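Putative invasin (Yersinia pseudotuberculosis IP 31758, PDB 5N40) probably acts as a cell-surface adhesin, presenting a C-type lectin-like domain on the end of a rod of immunoglobulin-like domains. Local coordinates at residues 287-299 and 323-335. The protein carries 1 engineered substitution. Numbering follows the deposited sequence.
Sequences LVSLYNLYPLNQI and FYVYMNTGNYAYN
Tyr291, on helix 284-293, lays one ring face against the turn 326-330. Gly330 CA sits 3.8 Å from the centroid of the Tyr291 ring, 17° off its normal, a CH-pi contact, while the Thr329-Gly330 peptide covers the same face. Gly330 has no side chain, which lets the ring come this close. With CG anti to the backbone N (chi1 168°), the ring projects from the helix between this turn and Pro295, whose CA packs on the opposite face. Its hydroxyl oxygen accepts a nearly straight hydrogen bond from Leu296 N (3.0 Å to Tyr291 OH, 170°), tying the ring to the loop that follows its own helix. Beside it Met327, bent at chi2 and chi3, brings its methyl between helix 284-293 and Ile299 of helix 298-301: CE lies 3.4 Å from Leu287 O and 4.0 Å from both Leu290 CD2 and Ile299 CD1. Toward strand 321-325, Leu287 CD1 meets Val325 CG2 at 3.9 Å. At the other end Asn297 OD1 rests 3.2 Å from Asn328 CB; that oxygen is hydrogen-bonded to Thr307 OG1. Within the turn, Tyr326 O accepts from the backbone N atoms of Gly330 and Thr329, which holds the Thr329-Gly330 peptide over the ring. Met327 also touches Tyr311 of strand 311-313. In the C-type lectin-like adhesion domain, helix 284-293 and the start of helix 298-301 are thus joined to the loop linking two antiparallel strands chiefly by apolar and ring-to-peptide contacts, so the fit probably rests on shape more than on charge.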
ATOM      1  N   LEU A 287     -17.553 -28.993  23.678  1.00 17.75           N
ATOM      2  CA  LEU A 287     -17.547 -27.583  23.305  1.00 16.84           C
ATOM      3  C   LEU A 287     -16.877 -26.731  24.373  1.00 15.34           C
ATOM      4  O   LEU A 287     -16.160 -25.779  24.056  1.00 17.05           O
ATOM      5  CB  LEU A 287     -18.977 -27.100  23.049  1.00 14.35           C
ATOM      6  CG  LEU A 287     -19.598 -27.570  21.737  1.00 17.88           C
ATOM      7  CD1 LEU A 287     -21.097 -27.326  21.759  1.00 19.60           C
ATOM      8  CD2 LEU A 287     -18.952 -26.864  20.543  1.00 17.47           C
ATOM      9  N   VAL A 288     -17.094 -27.056  25.652  1.00 15.95           N
ATOM     10  CA  VAL A 288     -16.460 -26.285  26.713  1.00 17.56           C
ATOM     11  C   VAL A 288     -14.950 -26.474  26.675  1.00 15.81           C
ATOM     12  O   VAL A 288     -14.191 -25.531  26.927  1.00 17.41           O
ATOM     13  CB  VAL A 288     -17.043 -26.673  28.086  1.00 20.63           C
ATOM     14  CG1 VAL A 288     -16.247 -26.018  29.202  1.00 23.10           C
ATOM     15  CG2 VAL A 288     -18.509 -26.266  28.176  1.00 20.88           C
ATOM     16  N   SER A 289     -14.491 -27.691  26.360  1.00 17.65           N
ATOM     17  CA  SER A 289     -13.053 -27.928  26.255  1.00 17.49           C
ATOM     18  C   SER A 289     -12.442 -27.119  25.113  1.00 17.07           C
ATOM     19  O   SER A 289     -11.294 -26.671  25.215  1.00 15.70           O
ATOM     20  CB  SER A 289     -12.772 -29.420  26.060  1.00 21.16           C
ATOM     21  OG  SER A 289     -13.001 -29.809  24.717  1.00 24.16           O
ATOM     22  N   LEU A 290     -13.183 -26.933  24.019  1.00 16.02           N
ATOM     23  CA  LEU A 290     -12.705 -26.054  22.952  1.00 16.51           C
ATOM     24  C   LEU A 290     -12.647 -24.605  23.427  1.00 15.93           C
ATOM     25  O   LEU A 290     -11.658 -23.902  23.176  1.00 17.48           O
ATOM     26  CB  LEU A 290     -13.599 -26.192  21.720  1.00 18.36           C
ATOM     27  CG  LEU A 290     -13.215 -25.344  20.497  1.00 15.05           C
ATOM     28  CD1 LEU A 290     -11.839 -25.731  19.987  1.00 18.35           C
ATOM     29  CD2 LEU A 290     -14.252 -25.493  19.398  1.00 15.87           C
ATOM     30  N   TYR A 291     -13.690 -24.142  24.130  1.00 17.15           N
ATOM     31  CA  TYR A 291     -13.646 -22.814  24.729  1.00 16.38           C
ATOM     32  C   TYR A 291     -12.395 -22.635  25.586  1.00 16.52           C
ATOM     33  O   TYR A 291     -11.723 -21.601  25.518  1.00 16.36           O
ATOM     34  CB  TYR A 291     -14.893 -22.552  25.581  1.00 20.29           C
ATOM     35  CG  TYR A 291     -14.688 -21.310  26.411  1.00 14.00           C
ATOM     36  CD1 TYR A 291     -14.799 -20.045  25.838  1.00 18.44           C
ATOM     37  CD2 TYR A 291     -14.322 -21.394  27.746  1.00 16.83           C
ATOM     38  CE1 TYR A 291     -14.572 -18.899  26.581  1.00 17.66           C
ATOM     39  CE2 TYR A 291     -14.090 -20.257  28.498  1.00 18.60           C
ATOM     40  CZ  TYR A 291     -14.215 -19.012  27.909  1.00 17.31           C
ATOM     41  OH  TYR A 291     -13.979 -17.876  28.643  1.00 17.93           O
ATOM     42  N   ASN A 292     -12.082 -23.629  26.425  1.00 16.17           N
ATOM     43  CA  ASN A 292     -10.941 -23.508  27.328  1.00 19.15           C
ATOM     44  C   ASN A 292      -9.628 -23.355  26.570  1.00 18.35           C
ATOM     45  O   ASN A 292      -8.670 -22.775  27.097  1.00 19.31           O
ATOM     46  CB  ASN A 292     -10.880 -24.724  28.253  1.00 18.05           C
ATOM     47  CG  ASN A 292     -11.962 -24.704  29.315  1.00 25.57           C
ATOM     48  OD1 ASN A 292     -12.444 -23.642  29.712  1.00 22.43           O
ATOM     49  ND2 ASN A 292     -12.342 -25.882  29.790  1.00 24.82           N
ATOM     50  N   LEU A 293      -9.555 -23.879  25.346  1.00 18.89           N
ATOM     51  CA  LEU A 293      -8.366 -23.692  24.526  1.00 19.02           C
ATOM     52  C   LEU A 293      -8.272 -22.257  24.015  1.00 18.61           C
ATOM     53  O   LEU A 293      -7.172 -21.697  23.922  1.00 19.71           O
ATOM     54  CB  LEU A 293      -8.393 -24.682  23.362  1.00 25.55           C
ATOM     55  CG  LEU A 293      -7.097 -25.368  22.944  1.00 32.72           C
ATOM     56  CD1 LEU A 293      -6.483 -26.133  24.101  1.00 31.29           C
ATOM     57  CD2 LEU A 293      -7.385 -26.311  21.789  1.00 31.74           C
ATOM     58  N   TYR A 294      -9.413 -21.645  23.694  1.00 15.98           N
ATOM     59  CA  TYR A 294      -9.476 -20.281  23.161  1.00 14.79           C
ATOM     60  C   TYR A 294     -10.465 -19.468  23.988  1.00 16.87           C
ATOM     61  O   TYR A 294     -11.559 -19.132  23.516  1.00 17.32           O
ATOM     62  CB  TYR A 294      -9.891 -20.292  21.689  1.00 15.91           C
ATOM     63  CG  TYR A 294      -9.064 -21.218  20.827  1.00 15.69           C
ATOM     64  CD1 TYR A 294      -7.830 -20.822  20.333  1.00 19.70           C
ATOM     65  CD2 TYR A 294      -9.519 -22.494  20.512  1.00 16.54           C
ATOM     66  CE1 TYR A 294      -7.068 -21.677  19.543  1.00 20.26           C
ATOM     67  CE2 TYR A 294      -8.767 -23.348  19.728  1.00 23.01           C
ATOM     68  CZ  TYR A 294      -7.544 -22.939  19.248  1.00 22.03           C
ATOM     69  OH  TYR A 294      -6.806 -23.805  18.464  1.00 21.22           O
ATOM     70  N   PRO A 295     -10.114 -19.131  25.228  1.00 17.76           N
ATOM     71  CA  PRO A 295     -11.089 -18.552  26.160  1.00 18.14           C
ATOM     72  C   PRO A 295     -11.250 -17.049  25.943  1.00 16.68           C
ATOM     73  O   PRO A 295     -10.579 -16.440  25.112  1.00 16.93           O
ATOM     74  CB  PRO A 295     -10.471 -18.865  27.522  1.00 18.36           C
ATOM     75  CG  PRO A 295      -9.003 -18.780  27.276  1.00 18.39           C
ATOM     76  CD  PRO A 295      -8.783 -19.268  25.849  1.00 17.77           C
ATOM     77  N   LEU A 296     -12.169 -16.452  26.708  1.00 17.24           N
ATOM     78  CA  LEU A 296     -12.322 -14.992  26.742  1.00 16.47           C
ATOM     79  C   LEU A 296     -12.659 -14.432  25.358  1.00 17.01           C
ATOM     80  O   LEU A 296     -12.183 -13.364  24.966  1.00 20.86           O
ATOM     81  CB  LEU A 296     -11.057 -14.329  27.297  1.00 16.00           C
ATOM     82  CG  LEU A 296     -10.441 -15.007  28.518  1.00 16.81           C
ATOM     83  CD1 LEU A 296      -9.145 -14.333  28.877  1.00 18.46           C
ATOM     84  CD2 LEU A 296     -11.402 -15.009  29.706  1.00 17.20           C
ATOM     85  N   ASN A 297     -13.506 -15.159  24.628  1.00 17.34           N
ATOM     86  CA  ASN A 297     -13.955 -14.826  23.277  1.00 18.28           C
ATOM     87  C   ASN A 297     -12.855 -14.955  22.230  1.00 20.99           C
ATOM     88  O   ASN A 297     -12.977 -14.403  21.122  1.00 17.55           O
ATOM     89  CB  ASN A 297     -14.561 -13.423  23.203  1.00 24.56           C
ATOM     90  CG  ASN A 297     -15.538 -13.290  22.061  1.00 24.01           C
ATOM     91  OD1 ASN A 297     -16.216 -14.252  21.709  1.00 19.00           O
ATOM     92  ND2 ASN A 297     -15.609 -12.105  21.466  1.00 23.60           N
ATOM     93  N   GLN A 298     -11.781 -15.679  22.536  1.00 18.28           N
ATOM     94  CA  GLN A 298     -10.782 -15.956  21.517  1.00 18.64           C
ATOM     95  C   GLN A 298     -11.270 -16.973  20.494  1.00 14.65           C
ATOM     96  O   GLN A 298     -10.634 -17.127  19.447  1.00 17.02           O
ATOM     97  CB  GLN A 298      -9.478 -16.403  22.185  1.00 18.36           C
ATOM     98  CG  GLN A 298      -8.746 -15.222  22.833  1.00 17.80           C
ATOM     99  CD  GLN A 298      -7.474 -15.596  23.552  1.00 21.55           C
ATOM    100  OE1 GLN A 298      -6.376 -15.235  23.120  1.00 25.91           O
ATOM    101  NE2 GLN A 298      -7.610 -16.292  24.675  1.00 20.13           N
ATOM    102  N   ILE A 299     -12.404 -17.633  20.736  1.00 17.45           N
ATOM    103  CA  ILE A 299     -13.055 -18.361  19.653  1.00 15.39           C
ATOM    104  C   ILE A 299     -13.321 -17.411  18.495  1.00 12.23           C
ATOM    105  O   ILE A 299     -13.225 -17.801  17.325  1.00 15.23           O
ATOM    106  CB  ILE A 299     -14.344 -19.037  20.160  1.00 14.20           C
ATOM    107  CG1 ILE A 299     -13.998 -20.218  21.091  1.00 18.43           C
ATOM    108  CG2 ILE A 299     -15.215 -19.516  19.006  1.00 13.48           C
ATOM    109  CD1 ILE A 299     -13.325 -21.392  20.398  1.00 15.50           C
ATOM    110  N   PHE A 323     -28.536 -28.976  26.065  1.00 22.08           N
ATOM    111  CA  PHE A 323     -27.689 -27.845  26.404  1.00 25.91           C
ATOM    112  C   PHE A 323     -27.158 -27.178  25.143  1.00 19.72           C
ATOM    113  O   PHE A 323     -26.848 -27.844  24.156  1.00 18.86           O
ATOM    114  CB  PHE A 323     -26.503 -28.292  27.257  1.00 24.75           C
ATOM    115  CG  PHE A 323     -26.877 -28.743  28.641  1.00 22.15           C
ATOM    116  CD1 PHE A 323     -27.215 -27.820  29.616  1.00 29.61           C
ATOM    117  CD2 PHE A 323     -26.859 -30.085  28.970  1.00 29.46           C
ATOM    118  CE1 PHE A 323     -27.550 -28.230  30.895  1.00 32.52           C
ATOM    119  CE2 PHE A 323     -27.193 -30.501  30.247  1.00 29.21           C
ATOM    120  CZ  PHE A 323     -27.536 -29.571  31.207  1.00 24.88           C
ATOM    121  N   TYR A 324     -27.042 -25.857  25.200  1.00 21.85           N
ATOM    122  CA  TYR A 324     -26.281 -25.086  24.236  1.00 22.73           C
ATOM    123  C   TYR A 324     -25.161 -24.379  24.988  1.00 27.47           C
ATOM    124  O   TYR A 324     -25.207 -24.234  26.213  1.00 22.80           O
ATOM    125  CB  TYR A 324     -27.182 -24.092  23.487  1.00 19.36           C
ATOM    126  CG  TYR A 324     -28.119 -23.274  24.359  1.00 22.63           C
ATOM    127  CD1 TYR A 324     -27.655 -22.175  25.072  1.00 28.63           C
ATOM    128  CD2 TYR A 324     -29.475 -23.581  24.442  1.00 26.02           C
ATOM    129  CE1 TYR A 324     -28.509 -21.415  25.853  1.00 26.85           C
ATOM    130  CE2 TYR A 324     -30.333 -22.826  25.220  1.00 27.42           C
ATOM    131  CZ  TYR A 324     -29.844 -21.743  25.921  1.00 27.29           C
ATOM    132  OH  TYR A 324     -30.686 -20.981  26.702  1.00 30.29           O
ATOM    133  N   VAL A 325     -24.132 -23.956  24.259  1.00 16.98           N
ATOM    134  CA  VAL A 325     -22.934 -23.392  24.870  1.00 16.85           C
ATOM    135  C   VAL A 325     -22.664 -22.008  24.287  1.00 22.17           C
ATOM    136  O   VAL A 325     -22.686 -21.823  23.065  1.00 20.28           O
ATOM    137  CB  VAL A 325     -21.715 -24.308  24.673  1.00 18.32           C
ATOM    138  CG1 VAL A 325     -20.513 -23.748  25.419  1.00 17.61           C
ATOM    139  CG2 VAL A 325     -22.022 -25.731  25.146  1.00 25.20           C
ATOM    140  N   TYR A 326     -22.403 -21.048  25.171  1.00 19.86           N
ATOM    141  CA  TYR A 326     -21.894 -19.726  24.811  1.00 24.63           C
ATOM    142  C   TYR A 326     -20.395 -19.856  24.569  1.00 25.87           C
ATOM    143  O   TYR A 326     -19.612 -19.970  25.516  1.00 21.14           O
ATOM    144  CB  TYR A 326     -22.161 -18.723  25.927  1.00 23.45           C
ATOM    145  CG  TYR A 326     -23.618 -18.478  26.263  1.00 28.07           C
ATOM    146  CD1 TYR A 326     -24.369 -19.433  26.931  1.00 32.95           C
ATOM    147  CD2 TYR A 326     -24.229 -17.270  25.945  1.00 35.57           C
ATOM    148  CE1 TYR A 326     -25.698 -19.202  27.255  1.00 35.82           C
ATOM    149  CE2 TYR A 326     -25.553 -17.029  26.264  1.00 41.16           C
ATOM    150  CZ  TYR A 326     -26.282 -17.997  26.919  1.00 35.15           C
ATOM    151  OH  TYR A 326     -27.600 -17.761  27.237  1.00 42.82           O
ATOM    152  N   MET A 327     -19.976 -19.831  23.304  1.00 19.11           N
ATOM    153  CA  MET A 327     -18.563 -20.036  23.017  1.00 15.01           C
ATOM    154  C   MET A 327     -17.722 -18.785  23.244  1.00 18.48           C
ATOM    155  O   MET A 327     -16.498 -18.835  23.065  1.00 19.16           O
ATOM    156  CB  MET A 327     -18.399 -20.556  21.584  1.00 19.76           C
ATOM    157  CG  MET A 327     -18.978 -21.951  21.390  1.00 19.35           C
ATOM    158  SD  MET A 327     -18.236 -23.182  22.488  1.00 19.69           S
ATOM    159  CE  MET A 327     -16.583 -23.306  21.827  1.00 22.30           C
ATOM    160  N   ASN A 328     -18.333 -17.679  23.665  1.00 17.13           N
ATOM    161  CA  ASN A 328     -17.585 -16.505  24.089  1.00 18.25           C
ATOM    162  C   ASN A 328     -17.175 -16.564  25.555  1.00 18.00           C
ATOM    163  O   ASN A 328     -16.176 -15.937  25.932  1.00 19.05           O
ATOM    164  CB  ASN A 328     -18.411 -15.237  23.846  1.00 22.79           C
ATOM    165  CG  ASN A 328     -19.805 -15.316  24.459  1.00 22.36           C
ATOM    166  OD1 ASN A 328     -20.533 -16.296  24.270  1.00 24.59           O
ATOM    167  ND2 ASN A 328     -20.178 -14.280  25.202  1.00 29.23           N
ATOM    168  N   THR A 329     -17.900 -17.324  26.380  1.00 24.36           N
ATOM    169  CA  THR A 329     -17.630 -17.382  27.813  1.00 21.81           C
ATOM    170  C   THR A 329     -17.507 -18.791  28.380  1.00 17.70           C
ATOM    171  O   THR A 329     -17.046 -18.926  29.518  1.00 21.76           O
ATOM    172  CB  THR A 329     -18.734 -16.657  28.600  1.00 23.43           C
ATOM    173  OG1 THR A 329     -20.007 -17.226  28.273  1.00 27.82           O
ATOM    174  CG2 THR A 329     -18.741 -15.166  28.293  1.00 28.26           C
ATOM    175  N   GLY A 330     -17.917 -19.830  27.654  1.00 17.60           N
ATOM    176  CA  GLY A 330     -17.919 -21.181  28.181  1.00 21.09           C
ATOM    177  C   GLY A 330     -19.145 -21.548  28.993  1.00 22.67           C
ATOM    178  O   GLY A 330     -19.239 -22.690  29.464  1.00 20.62           O
ATOM    179  N   ASN A 331     -20.080 -20.624  29.177  1.00 25.13           N
ATOM    180  CA  ASN A 331     -21.318 -20.937  29.875  1.00 22.48           C
ATOM    181  C   ASN A 331     -22.204 -21.831  29.013  1.00 28.77           C
ATOM    182  O   ASN A 331     -22.131 -21.817  27.783  1.00 23.20           O
ATOM    183  CB  ASN A 331     -22.056 -19.647  30.236  1.00 24.51           C
ATOM    184  CG  ASN A 331     -21.222 -18.723  31.103  1.00 26.95           C
ATOM    185  OD1 ASN A 331     -21.175 -17.513  30.880  1.00 35.91           O
ATOM    186  ND2 ASN A 331     -20.551 -19.295  32.095  1.00 35.19           N
ATOM    187  N   TYR A 332     -23.045 -22.625  29.672  1.00 23.19           N
ATOM    188  CA  TYR A 332     -23.961 -23.515  28.972  1.00 25.32           C
ATOM    189  C   TYR A 332     -25.292 -23.536  29.704  1.00 31.76           C
ATOM    190  O   TYR A 332     -25.353 -23.293  30.912  1.00 33.20           O
ATOM    191  CB  TYR A 332     -23.403 -24.940  28.853  1.00 24.50           C
ATOM    192  CG  TYR A 332     -23.032 -25.579  30.171  1.00 33.49           C
ATOM    193  CD1 TYR A 332     -21.823 -25.287  30.791  1.00 36.51           C
ATOM    194  CD2 TYR A 332     -23.885 -26.484  30.790  1.00 35.39           C
ATOM    195  CE1 TYR A 332     -21.478 -25.875  31.997  1.00 38.16           C
ATOM    196  CE2 TYR A 332     -23.547 -27.077  31.994  1.00 33.68           C
ATOM    197  CZ  TYR A 332     -22.344 -26.768  32.592  1.00 38.04           C
ATOM    198  OH  TYR A 332     -22.007 -27.359  33.790  1.00 41.82           O
ATOM    199  N   ALA A 333     -26.359 -23.832  28.966  1.00 27.63           N
ATOM    200  CA  ALA A 333     -27.702 -23.723  29.522  1.00 26.68           C
ATOM    201  C   ALA A 333     -28.690 -24.400  28.582  1.00 28.87           C
ATOM    202  O   ALA A 333     -28.319 -24.953  27.542  1.00 24.72           O
ATOM    203  CB  ALA A 333     -28.076 -22.259  29.761  1.00 26.03           C
ATOM    204  N   TYR A 334     -29.960 -24.380  28.986  1.00 31.07           N
ATOM    205  CA  TYR A 334     -31.072 -24.813  28.154  1.00 30.52           C
ATOM    206  C   TYR A 334     -32.236 -23.865  28.415  1.00 32.97           C
ATOM    207  O   TYR A 334     -32.175 -23.006  29.299  1.00 35.21           O
ATOM    208  CB  TYR A 334     -31.464 -26.267  28.439  1.00 34.40           C
ATOM    209  CG  TYR A 334     -32.060 -26.475  29.811  1.00 38.44           C
ATOM    210  CD1 TYR A 334     -31.249 -26.683  30.920  1.00 40.93           C
ATOM    211  CD2 TYR A 334     -33.438 -26.460  29.997  1.00 44.12           C
ATOM    212  CE1 TYR A 334     -31.796 -26.873  32.180  1.00 41.72           C
ATOM    213  CE2 TYR A 334     -33.992 -26.648  31.251  1.00 46.89           C
ATOM    214  CZ  TYR A 334     -33.167 -26.853  32.338  1.00 46.38           C
ATOM    215  OH  TYR A 334     -33.720 -27.041  33.584  1.00 51.43           O
ATOM    216  N   ASN A 335     -33.303 -24.013  27.631  1.00 36.10           N
ATOM    217  CA  ASN A 335     -34.448 -23.107  27.724  1.00 39.45           C
ATOM    218  C   ASN A 335     -35.729 -23.902  27.495  1.00 41.49           C
ATOM    219  O   ASN A 335     -36.110 -24.164  26.349  1.00 35.91           O
ATOM    220  CB  ASN A 335     -34.325 -21.964  26.725  1.00 44.68           C
ATOM    221  CG  ASN A 335     -35.448 -20.958  26.857  1.00 50.59           C
ATOM    222  OD1 ASN A 335     -36.087 -20.596  25.870  1.00 51.09           O
ATOM    223  ND2 ASN A 335     -35.707 -20.513  28.084  1.00 50.91           N
TER